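Local coordinates for antifungal protein GAFP-1 (Gastrodia elata, PDB 1XD5) that is an antifungal, monomeric orchid lectin of the bulb type that probably binds mannose, at residues S6-T12 with C52-N58; S1-N5 with S15-G19; G81-L85 with I95-S99. All coordinates share one frame; numbering follows the deposited sequence.

Contact 1. Residues S6-T12 with C52-N58; sequences SGHQLDT and CVLKMQN
The carboxamide of Gln9 has Val53 over one face, with Val53 CG1 3.9 Å from Gln9 NE2, while Lys55 CE comes to 3.1 Å from Gln9 OE1. In the plane of the same amide, Gln9 NE2 donates a nearly straight bond (168°) to Asp11 OD1 at 3.1 Å, which helps to hold the amide in this rotation. CG of Gln9 sits between its backbone N and carbonyl carbon (chi1 78°), and the chain then runs extended alongside Lys55, whose ammonium end makes a cation-pi contact with Tyr65. Strand 8-10 is here the outer strand of one four-stranded antiparallel sheet of the beta-prism II fold, paired with strand 52-56. Leu10 and Leu54 form a hydrogen-bonded pair (Leu10 N to Leu54 O 2.7 Å; Leu54 N to Leu10 O 3.0 Å). Their side chains lie parallel on the face turned toward Ile25 of another sheet, which both reach, Leu10 CD1 4.0 Å from Leu54 CD2. At one end Gly7 N bonds Met56 O at 2.8 Å. At the other, Thr12 OG1 donates to Cys52 O at 2.7 Å from 48° above the carbonyl plane; Cys52 is itself joined by a disulfide to Cys29.

Contact 2. Residues S1-N5 with S15-G19; sequences SDRLN and SLAEG
Ser1 meets Leu16 and Ala17 through its carbonyl oxygen: Ala17 N donates to Ser1 O at 2.9 Å, tilted from the carbonyl plane. The contact spans the seam between two sheets of the beta-prism II fold, since strand 3-5 is the edge strand of the sheet holding strand 84-87, and strand 15-18 is the edge strand of another. Two waters bridge the same seam, each donating to Ser15 O and accepting from Ser1 N, although the second water's bond from Ser1 N is weak. Ser1 also closes an ST turn, its OG accepting from Arg3 N at 3.2 Å. The carboxylate of Asp2 faces the guanidinium of Arg3, the next residue, which grips it side-on: Arg3 NE reaches Asp2 OD1 at 3.0 Å from above the carboxylate plane, and Arg3 NH2 takes Asp2 OD2 on its syn side. By offsetting the charge of Asp2, this pairing probably reduces its repulsion with Glu18, whose carboxylate lies alongside with its plane 67° from that of Asp2 and OE1 4.0 Å from Asp2 OD2. Glu18 has a further long, weak ion pair with Arg89. Beyond Asp2, the backbone of Arg3 and the side chain of Leu4 receive the branched end of Leu16, which also packs on Leu85. Leu16 CG lies anti to the carbonyl carbon (chi1 -55°), which brings Leu16 CD2 to 3.6 Å from Arg3 C and 4.1 Å from Leu4 CB.

Contact 3. Residues G81-L85 with I95-S99; sequences GNYYL and IYDNS
This contact is the open end of the beta hairpin formed by strands 84-87 and 93-96, where the first strand begins and the second ends beside Asp97. Tyr84 and Tyr96 are a hydrogen-bonded antiparallel pair, with Tyr84 N to Tyr96 O at 3.1 Å and Tyr96 N to Tyr84 O at 2.9 Å. With CG between its backbone N and carbonyl carbon (chi1 60°), the Tyr84 ring swings across to its neighbour, and Tyr96 CB lies over one face, 4.0 Å from the ring centroid, in a CH-pi contact. The two rings themselves meet at an intermediate tilt, their planes 33° apart. On the opposite side of the sheet, Leu85 CD1 touches Ile95 CG1 at 3.5 Å, and both residues pack on Leu62 and Met56 of the neighbouring sheet. Tyr83 sets its ring against the bend of residues 95-99: Tyr96 O lies at the ring edge, and Asp97 CB is 3.9 Å from Tyr83 CE2. Asp97 OD1 accepts from Ser99 N at 2.8 Å, closing an Asx turn, and also from Asn101 N; Asn98 N is buried without a partner in the model. Tyr83 OH bonds Gln79 O, whereas Tyr96 OH bonds Gln88 NE2. Gln88 and Tyr96 begin and end one copy of the QxDxNxVxY sequence motif associated with mannose binding in monocot lectins of the bulb type.

How the contacts relate
Together the contacts trace how the N-terminal chain threads the three sheets of the prism. Strand 3-5 extends the sheet of contact 3, where Leu85 N probably donates to Leu4 O at 2.8 Å, and the chain then passes to the sheet of contact 1. Residues 6-12 and 52-58 adjoin contact 3 through probable bonds from Ser6 N to Tyr83 O (2.8 Å) and Gly81 N to Asn58 O (2.9 Å). Contacts 1 and 2 pack more simply, Met56 CG lying 3.8 Å from Leu4 O; their centres are about 12 Å apart. Contacts 1 and 3 each hold part of a QxDxNxVxY motif; Gln57 of contact 1 opens its own copy and bonds Tyr65 OH, here through OE1.

Contact 1. Residues S6-T12 with C52-N58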
loop_
_atom_site.group_PDB
_atom_site.type_symbol
_atom_site.label_atom_id
_atom_site.label_comp_id
_atom_site.label_asym_id
_atom_site.label_seq_id
_atom_site.Cartn_x
_atom_site.Cartn_y
_atom_site.Cartn_z
ATOM N N SER A 6 -3.731 -3.204 -9.811
ATOM C CA SER A 6 -3.958 -1.856 -10.346
ATOM C C SER A 6 -5.375 -1.720 -10.889
ATOM O O SER A 6 -5.939 -2.673 -11.430
ATOM C CB SER A 6 -2.931 -1.470 -11.419
ATOM O OG SER A 6 -2.816 -2.477 -12.405
ATOM N N GLY A 7 -5.941 -0.531 -10.718
ATOM C CA GLY A 7 -7.321 -0.264 -11.076
ATOM C C GLY A 7 -8.265 -0.598 -9.941
ATOM O O GLY A 7 -9.488 -0.457 -10.079
ATOM N N HIS A 8 -7.702 -1.059 -8.824
ATOM C CA HIS A 8 -8.492 -1.414 -7.647
ATOM C C HIS A 8 -8.029 -0.632 -6.420
ATOM O O HIS A 8 -6.948 -0.042 -6.418
ATOM C CB HIS A 8 -8.426 -2.923 -7.381
ATOM C CG HIS A 8 -9.049 -3.743 -8.467
ATOM N ND1 HIS A 8 -10.351 -4.192 -8.406
ATOM C CD2 HIS A 8 -8.557 -4.176 -9.653
ATOM C CE1 HIS A 8 -10.632 -4.873 -9.504
ATOM N NE2 HIS A 8 -9.561 -4.877 -10.278
ATOM N N GLN A 9 -8.866 -0.626 -5.392
ATOM C CA GLN A 9 -8.580 0.152 -4.200
ATOM C C GLN A 9 -8.942 -0.601 -2.941
ATOM O O GLN A 9 -9.762 -1.526 -2.965
ATOM C CB GLN A 9 -9.296 1.503 -4.250
ATOM C CG GLN A 9 -10.777 1.449 -3.922
ATOM C CD GLN A 9 -11.424 2.805 -4.012
ATOM O OE1 GLN A 9 -11.081 3.595 -4.887
ATOM N NE2 GLN A 9 -12.354 3.083 -3.110
ATOM N N LEU A 10 -8.302 -0.225 -1.840
ATOM C CA LEU A 10 -8.765 -0.684 -0.546
ATOM C C LEU A 10 -9.644 0.419 0.007
ATOM O O LEU A 10 -9.254 1.586 0.001
ATOM C CB LEU A 10 -7.603 -0.980 0.399
ATOM C CG LEU A 10 -6.644 -2.117 0.030
ATOM C CD1 LEU A 10 -5.443 -2.095 0.966
ATOM C CD2 LEU A 10 -7.326 -3.485 0.057
ATOM N N ASP A 11 -10.832 0.049 0.471
ATOM C CA ASP A 11 -11.703 1.003 1.139
ATOM C C ASP A 11 -11.144 1.263 2.529
ATOM O O ASP A 11 -10.196 0.600 2.962
ATOM C CB ASP A 11 -13.141 0.474 1.226
ATOM C CG ASP A 11 -13.762 0.235 -0.140
ATOM O OD1 ASP A 11 -13.537 1.056 -1.070
ATOM O OD2 ASP A 11 -14.492 -0.758 -0.384
ATOM N N THR A 12 -11.723 2.238 3.221
ATOM C CA THR A 12 -11.271 2.596 4.558
ATOM C C THR A 12 -11.257 1.394 5.490
ATOM O O THR A 12 -12.244 0.684 5.595
ATOM C CB THR A 12 -12.183 3.674 5.133
ATOM O OG1 THR A 12 -12.227 4.773 4.223
ATOM C CG2 THR A 12 -11.567 4.254 6.410
ATOM N N CYS A 52 -10.103 7.623 4.435
ATOM C CA CYS A 52 -9.203 7.456 3.299
ATOM C C CYS A 52 -9.320 6.108 2.630
ATOM O O CYS A 52 -9.717 5.127 3.244
ATOM C CB CYS A 52 -7.748 7.676 3.702
ATOM S SG CYS A 52 -7.366 9.427 3.802
ATOM N N VAL A 53 -8.942 6.081 1.360
ATOM C CA VAL A 53 -8.867 4.848 0.590
ATOM C C VAL A 53 -7.472 4.758 -0.025
ATOM O O VAL A 53 -6.763 5.765 -0.125
ATOM C CB VAL A 53 -9.994 4.785 -0.476
ATOM C CG1 VAL A 53 -11.364 4.918 0.194
ATOM C CG2 VAL A 53 -9.820 5.871 -1.531
ATOM N N LEU A 54 -7.069 3.554 -0.408
ATOM C CA LEU A 54 -5.760 3.341 -0.974
ATOM C C LEU A 54 -5.957 2.812 -2.390
ATOM O O LEU A 54 -6.579 1.771 -2.575
ATOM C CB LEU A 54 -4.957 2.337 -0.131
ATOM C CG LEU A 54 -3.529 2.039 -0.618
ATOM C CD1 LEU A 54 -2.652 3.281 -0.516
ATOM C CD2 LEU A 54 -2.894 0.861 0.145
ATOM N N LYS A 55 -5.447 3.546 -3.373
ATOM C CA LYS A 55 -5.647 3.191 -4.773
ATOM C C LYS A 55 -4.336 2.758 -5.409
ATOM O O LYS A 55 -3.380 3.521 -5.426
ATOM C CB LYS A 55 -6.220 4.383 -5.553
ATOM C CG LYS A 55 -7.617 4.819 -5.125
ATOM C CD LYS A 55 -8.271 5.704 -6.199
ATOM C CE LYS A 55 -9.624 6.244 -5.738
ATOM N NZ LYS A 55 -10.113 7.372 -6.593
ATOM N N MET A 56 -4.308 1.541 -5.943
ATOM C CA MET A 56 -3.202 1.080 -6.761
ATOM C C MET A 56 -3.590 1.465 -8.184
ATOM O O MET A 56 -4.497 0.866 -8.765
ATOM C CB MET A 56 -3.012 -0.440 -6.615
ATOM C CG MET A 56 -1.887 -1.054 -7.465
ATOM S SD MET A 56 -0.227 -0.536 -6.951
ATOM C CE MET A 56 0.193 0.677 -8.222
ATOM N N GLN A 57 -2.922 2.478 -8.727
ATOM C CA GLN A 57 -3.289 3.033 -10.027
ATOM C C GLN A 57 -2.650 2.298 -11.200
ATOM O O GLN A 57 -1.611 1.649 -11.066
ATOM C CB GLN A 57 -2.952 4.529 -10.080
ATOM C CG GLN A 57 -3.694 5.334 -8.997
ATOM C CD GLN A 57 -3.530 6.835 -9.127
ATOM O OE1 GLN A 57 -4.294 7.582 -8.538
ATOM N NE2 GLN A 57 -2.527 7.273 -9.873
ATOM N N ASN A 58 -3.289 2.424 -12.358
ATOM C CA ASN A 58 -2.791 1.839 -13.596
ATOM C C ASN A 58 -1.483 2.448 -14.092
ATOM O O ASN A 58 -0.796 1.854 -14.916
ATOM C CB ASN A 58 -3.874 1.921 -14.680
ATOM C CG ASN A 58 -4.942 0.857 -14.500
ATOM O OD1 ASN A 58 -4.635 -0.310 -14.243
ATOM N ND2 ASN A 58 -6.200 1.258 -14.607
#

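Contact 2. Residues S1-N5 with S15-G19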
loop_
_atom_site.group_PDB
_atom_site.type_symbol
_atom_site.label_atom_id
_atom_site.label_comp_id
_atom_site.label_asym_id
_atom_site.label_seq_id
_atom_site.Cartn_x
_atom_site.Cartn_y
_atom_site.Cartn_z
ATOM N N SER A 1 -7.054 -10.414 1.398
ATOM C CA SER A 1 -6.078 -10.858 0.369
ATOM C C SER A 1 -4.694 -10.322 0.712
ATOM O O SER A 1 -4.559 -9.446 1.560
ATOM C CB SER A 1 -6.514 -10.358 -1.015
ATOM O OG SER A 1 -5.562 -10.720 -2.004
ATOM N N ASP A 2 -3.675 -10.855 0.053
ATOM C CA ASP A 2 -2.310 -10.379 0.231
ATOM C C ASP A 2 -1.878 -9.407 -0.856
ATOM O O ASP A 2 -0.750 -8.915 -0.847
ATOM C CB ASP A 2 -1.346 -11.558 0.288
ATOM C CG ASP A 2 -1.354 -12.385 -0.988
ATOM O OD1 ASP A 2 -2.240 -12.200 -1.845
ATOM O OD2 ASP A 2 -0.492 -13.243 -1.213
ATOM N N ARG A 3 -2.768 -9.127 -1.802
ATOM C CA ARG A 3 -2.396 -8.255 -2.907
ATOM C C ARG A 3 -3.528 -7.369 -3.403
ATOM O O ARG A 3 -4.711 -7.681 -3.228
ATOM C CB ARG A 3 -1.761 -9.055 -4.052
ATOM C CG ARG A 3 -2.733 -9.827 -4.923
ATOM C CD ARG A 3 -2.067 -10.967 -5.685
ATOM N NE ARG A 3 -1.653 -12.020 -4.756
ATOM C CZ ARG A 3 -0.804 -13.005 -5.049
ATOM N NH1 ARG A 3 -0.256 -13.100 -6.257
ATOM N NH2 ARG A 3 -0.504 -13.898 -4.120
ATOM N N LEU A 4 -3.144 -6.242 -3.996
ATOM C CA LEU A 4 -4.095 -5.293 -4.554
ATOM C C LEU A 4 -3.655 -5.015 -5.981
ATOM O O LEU A 4 -2.532 -4.564 -6.202
ATOM C CB LEU A 4 -4.074 -3.990 -3.738
ATOM C CG LEU A 4 -4.993 -2.861 -4.224
ATOM C CD1 LEU A 4 -6.461 -3.293 -4.168
ATOM C CD2 LEU A 4 -4.764 -1.583 -3.415
ATOM N N ASN A 5 -4.530 -5.294 -6.945
ATOM C CA ASN A 5 -4.196 -5.106 -8.359
ATOM C C ASN A 5 -4.459 -3.673 -8.796
ATOM O O ASN A 5 -5.316 -3.006 -8.230
ATOM C CB ASN A 5 -4.987 -6.082 -9.248
ATOM C CG ASN A 5 -4.605 -7.546 -9.017
ATOM O OD1 ASN A 5 -3.429 -7.904 -8.957
ATOM N ND2 ASN A 5 -5.613 -8.404 -8.896
ATOM N N SER A 15 -7.372 -3.802 3.995
ATOM C CA SER A 15 -6.001 -4.207 4.230
ATOM C C SER A 15 -5.529 -5.344 3.352
ATOM O O SER A 15 -6.323 -6.092 2.755
ATOM C CB SER A 15 -5.816 -4.599 5.706
ATOM O OG SER A 15 -6.627 -5.727 6.011
ATOM N N LEU A 16 -4.212 -5.457 3.279
ATOM C CA LEU A 16 -3.567 -6.658 2.814
ATOM C C LEU A 16 -3.113 -7.388 4.063
ATOM O O LEU A 16 -2.699 -6.755 5.037
ATOM C CB LEU A 16 -2.357 -6.320 1.946
ATOM C CG LEU A 16 -2.574 -5.407 0.740
ATOM C CD1 LEU A 16 -1.252 -5.303 -0.023
ATOM C CD2 LEU A 16 -3.728 -5.900 -0.170
ATOM N N ALA A 17 -3.197 -8.709 4.041
ATOM C CA ALA A 17 -2.791 -9.501 5.184
ATOM C C ALA A 17 -2.002 -10.724 4.737
ATOM O O ALA A 17 -2.296 -11.321 3.701
ATOM C CB ALA A 17 -4.012 -9.923 5.986
ATOM N N GLU A 18 -0.995 -11.077 5.523
ATOM C CA GLU A 18 -0.212 -12.282 5.303
ATOM C C GLU A 18 0.267 -12.734 6.671
ATOM O O GLU A 18 1.149 -12.113 7.257
ATOM C CB GLU A 18 0.977 -11.997 4.367
ATOM C CG GLU A 18 1.812 -13.220 3.980
ATOM C CD GLU A 18 0.983 -14.446 3.623
ATOM O OE1 GLU A 18 0.344 -14.457 2.550
ATOM O OE2 GLU A 18 0.975 -15.413 4.413
ATOM N N GLY A 19 -0.349 -13.791 7.195
ATOM C CA GLY A 19 -0.037 -14.269 8.525
ATOM C C GLY A 19 -0.245 -13.167 9.539
ATOM O O GLY A 19 -1.331 -12.604 9.618
HETATM O O HOH W 1 -7.306 -7.408 0.784
HETATM O O HOH W 2 -7.311 -8.576 4.147
#

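Contact 3. Residues G81-L85 with I95-S99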
loop_
_atom_site.group_PDB
_atom_site.type_symbol
_atom_site.label_atom_id
_atom_site.label_comp_id
_atom_site.label_asym_id
_atom_site.label_seq_id
_atom_site.Cartn_x
_atom_site.Cartn_y
_atom_site.Cartn_z
ATOM N N GLY A 81 0.004 0.289 -17.210
ATOM C CA GLY A 81 0.227 -1.134 -17.363
ATOM C C GLY A 81 -0.512 -1.882 -16.277
ATOM O O GLY A 81 -1.367 -1.315 -15.599
ATOM N N ASN A 82 -0.176 -3.156 -16.130
ATOM C CA ASN A 82 -0.696 -3.985 -15.058
ATOM C C ASN A 82 0.334 -4.020 -13.950
ATOM O O ASN A 82 1.469 -4.470 -14.154
ATOM C CB ASN A 82 -0.976 -5.402 -15.558
ATOM C CG ASN A 82 -2.252 -5.487 -16.368
ATOM O OD1 ASN A 82 -3.359 -5.289 -15.846
ATOM N ND2 ASN A 82 -2.110 -5.781 -17.652
ATOM N N TYR A 83 -0.050 -3.507 -12.788
ATOM C CA TYR A 83 0.820 -3.530 -11.619
ATOM C C TYR A 83 0.047 -4.158 -10.477
ATOM O O TYR A 83 -1.184 -4.206 -10.509
ATOM C CB TYR A 83 1.261 -2.111 -11.245
ATOM C CG TYR A 83 1.988 -1.383 -12.353
ATOM C CD1 TYR A 83 1.305 -0.502 -13.199
ATOM C CD2 TYR A 83 3.348 -1.586 -12.570
ATOM C CE1 TYR A 83 1.964 0.155 -14.230
ATOM C CE2 TYR A 83 4.022 -0.928 -13.593
ATOM C CZ TYR A 83 3.320 -0.066 -14.423
ATOM O OH TYR A 83 3.986 0.590 -15.428
ATOM N N TYR A 84 0.756 -4.649 -9.468
ATOM C CA TYR A 84 0.079 -5.080 -8.251
ATOM C C TYR A 84 0.930 -4.762 -7.054
ATOM O O TYR A 84 2.154 -4.763 -7.139
ATOM C CB TYR A 84 -0.313 -6.570 -8.279
ATOM C CG TYR A 84 0.844 -7.521 -8.433
ATOM C CD1 TYR A 84 1.361 -7.805 -9.689
ATOM C CD2 TYR A 84 1.410 -8.155 -7.329
ATOM C CE1 TYR A 84 2.432 -8.679 -9.850
ATOM C CE2 TYR A 84 2.491 -9.040 -7.478
ATOM C CZ TYR A 84 2.982 -9.293 -8.752
ATOM O OH TYR A 84 4.040 -10.137 -8.948
ATOM N N LEU A 85 0.251 -4.459 -5.956
ATOM C CA LEU A 85 0.863 -4.275 -4.648
ATOM C C LEU A 85 0.728 -5.589 -3.877
ATOM O O LEU A 85 -0.348 -6.180 -3.847
ATOM C CB LEU A 85 0.122 -3.170 -3.899
ATOM C CG LEU A 85 0.611 -2.841 -2.491
ATOM C CD1 LEU A 85 1.948 -2.118 -2.561
ATOM C CD2 LEU A 85 -0.434 -1.992 -1.776
ATOM N N ILE A 95 5.444 -3.098 -4.961
ATOM C CA ILE A 95 4.675 -3.011 -6.203
ATOM C C ILE A 95 5.503 -3.648 -7.316
ATOM O O ILE A 95 6.677 -3.296 -7.501
ATOM C CB ILE A 95 4.330 -1.545 -6.578
ATOM C CG1 ILE A 95 3.562 -0.856 -5.448
ATOM C CG2 ILE A 95 3.517 -1.508 -7.895
ATOM C CD1 ILE A 95 3.366 0.649 -5.634
ATOM N N TYR A 96 4.888 -4.573 -8.050
ATOM C CA TYR A 96 5.532 -5.225 -9.183
ATOM C C TYR A 96 4.837 -4.880 -10.489
ATOM O O TYR A 96 3.632 -4.607 -10.518
ATOM C CB TYR A 96 5.510 -6.752 -9.017
ATOM C CG TYR A 96 6.457 -7.259 -7.960
ATOM C CD1 TYR A 96 7.823 -7.377 -8.221
ATOM C CD2 TYR A 96 5.987 -7.614 -6.697
ATOM C CE1 TYR A 96 8.703 -7.836 -7.255
ATOM C CE2 TYR A 96 6.854 -8.077 -5.714
ATOM C CZ TYR A 96 8.210 -8.184 -5.999
ATOM O OH TYR A 96 9.076 -8.610 -5.035
ATOM N N ASP A 97 5.597 -4.916 -11.577
ATOM C CA ASP A 97 4.974 -4.972 -12.893
ATOM C C ASP A 97 4.658 -6.423 -13.213
ATOM O O ASP A 97 4.652 -7.267 -12.319
ATOM C CB ASP A 97 5.857 -4.321 -13.957
ATOM C CG ASP A 97 7.189 -5.008 -14.130
ATOM O OD1 ASP A 97 7.381 -6.159 -13.669
ATOM O OD2 ASP A 97 8.118 -4.443 -14.727
ATOM N N ASN A 98 4.405 -6.719 -14.484
ATOM C CA ASN A 98 4.046 -8.076 -14.893
ATOM C C ASN A 98 5.241 -9.005 -15.140
ATOM O O ASN A 98 5.059 -10.147 -15.577
ATOM C CB ASN A 98 3.113 -8.043 -16.122
ATOM C CG ASN A 98 3.711 -7.290 -17.319
ATOM O OD1 ASN A 98 3.082 -7.208 -18.376
ATOM N ND2 ASN A 98 4.917 -6.734 -17.157
ATOM N N SER A 99 6.450 -8.527 -14.839
ATOM C CA SER A 99 7.674 -9.240 -15.201
ATOM C C SER A 99 8.638 -9.431 -14.033
ATOM O O SER A 99 9.846 -9.529 -14.242
ATOM C CB SER A 99 8.393 -8.502 -16.336
ATOM O OG SER A 99 7.543 -8.339 -17.451
#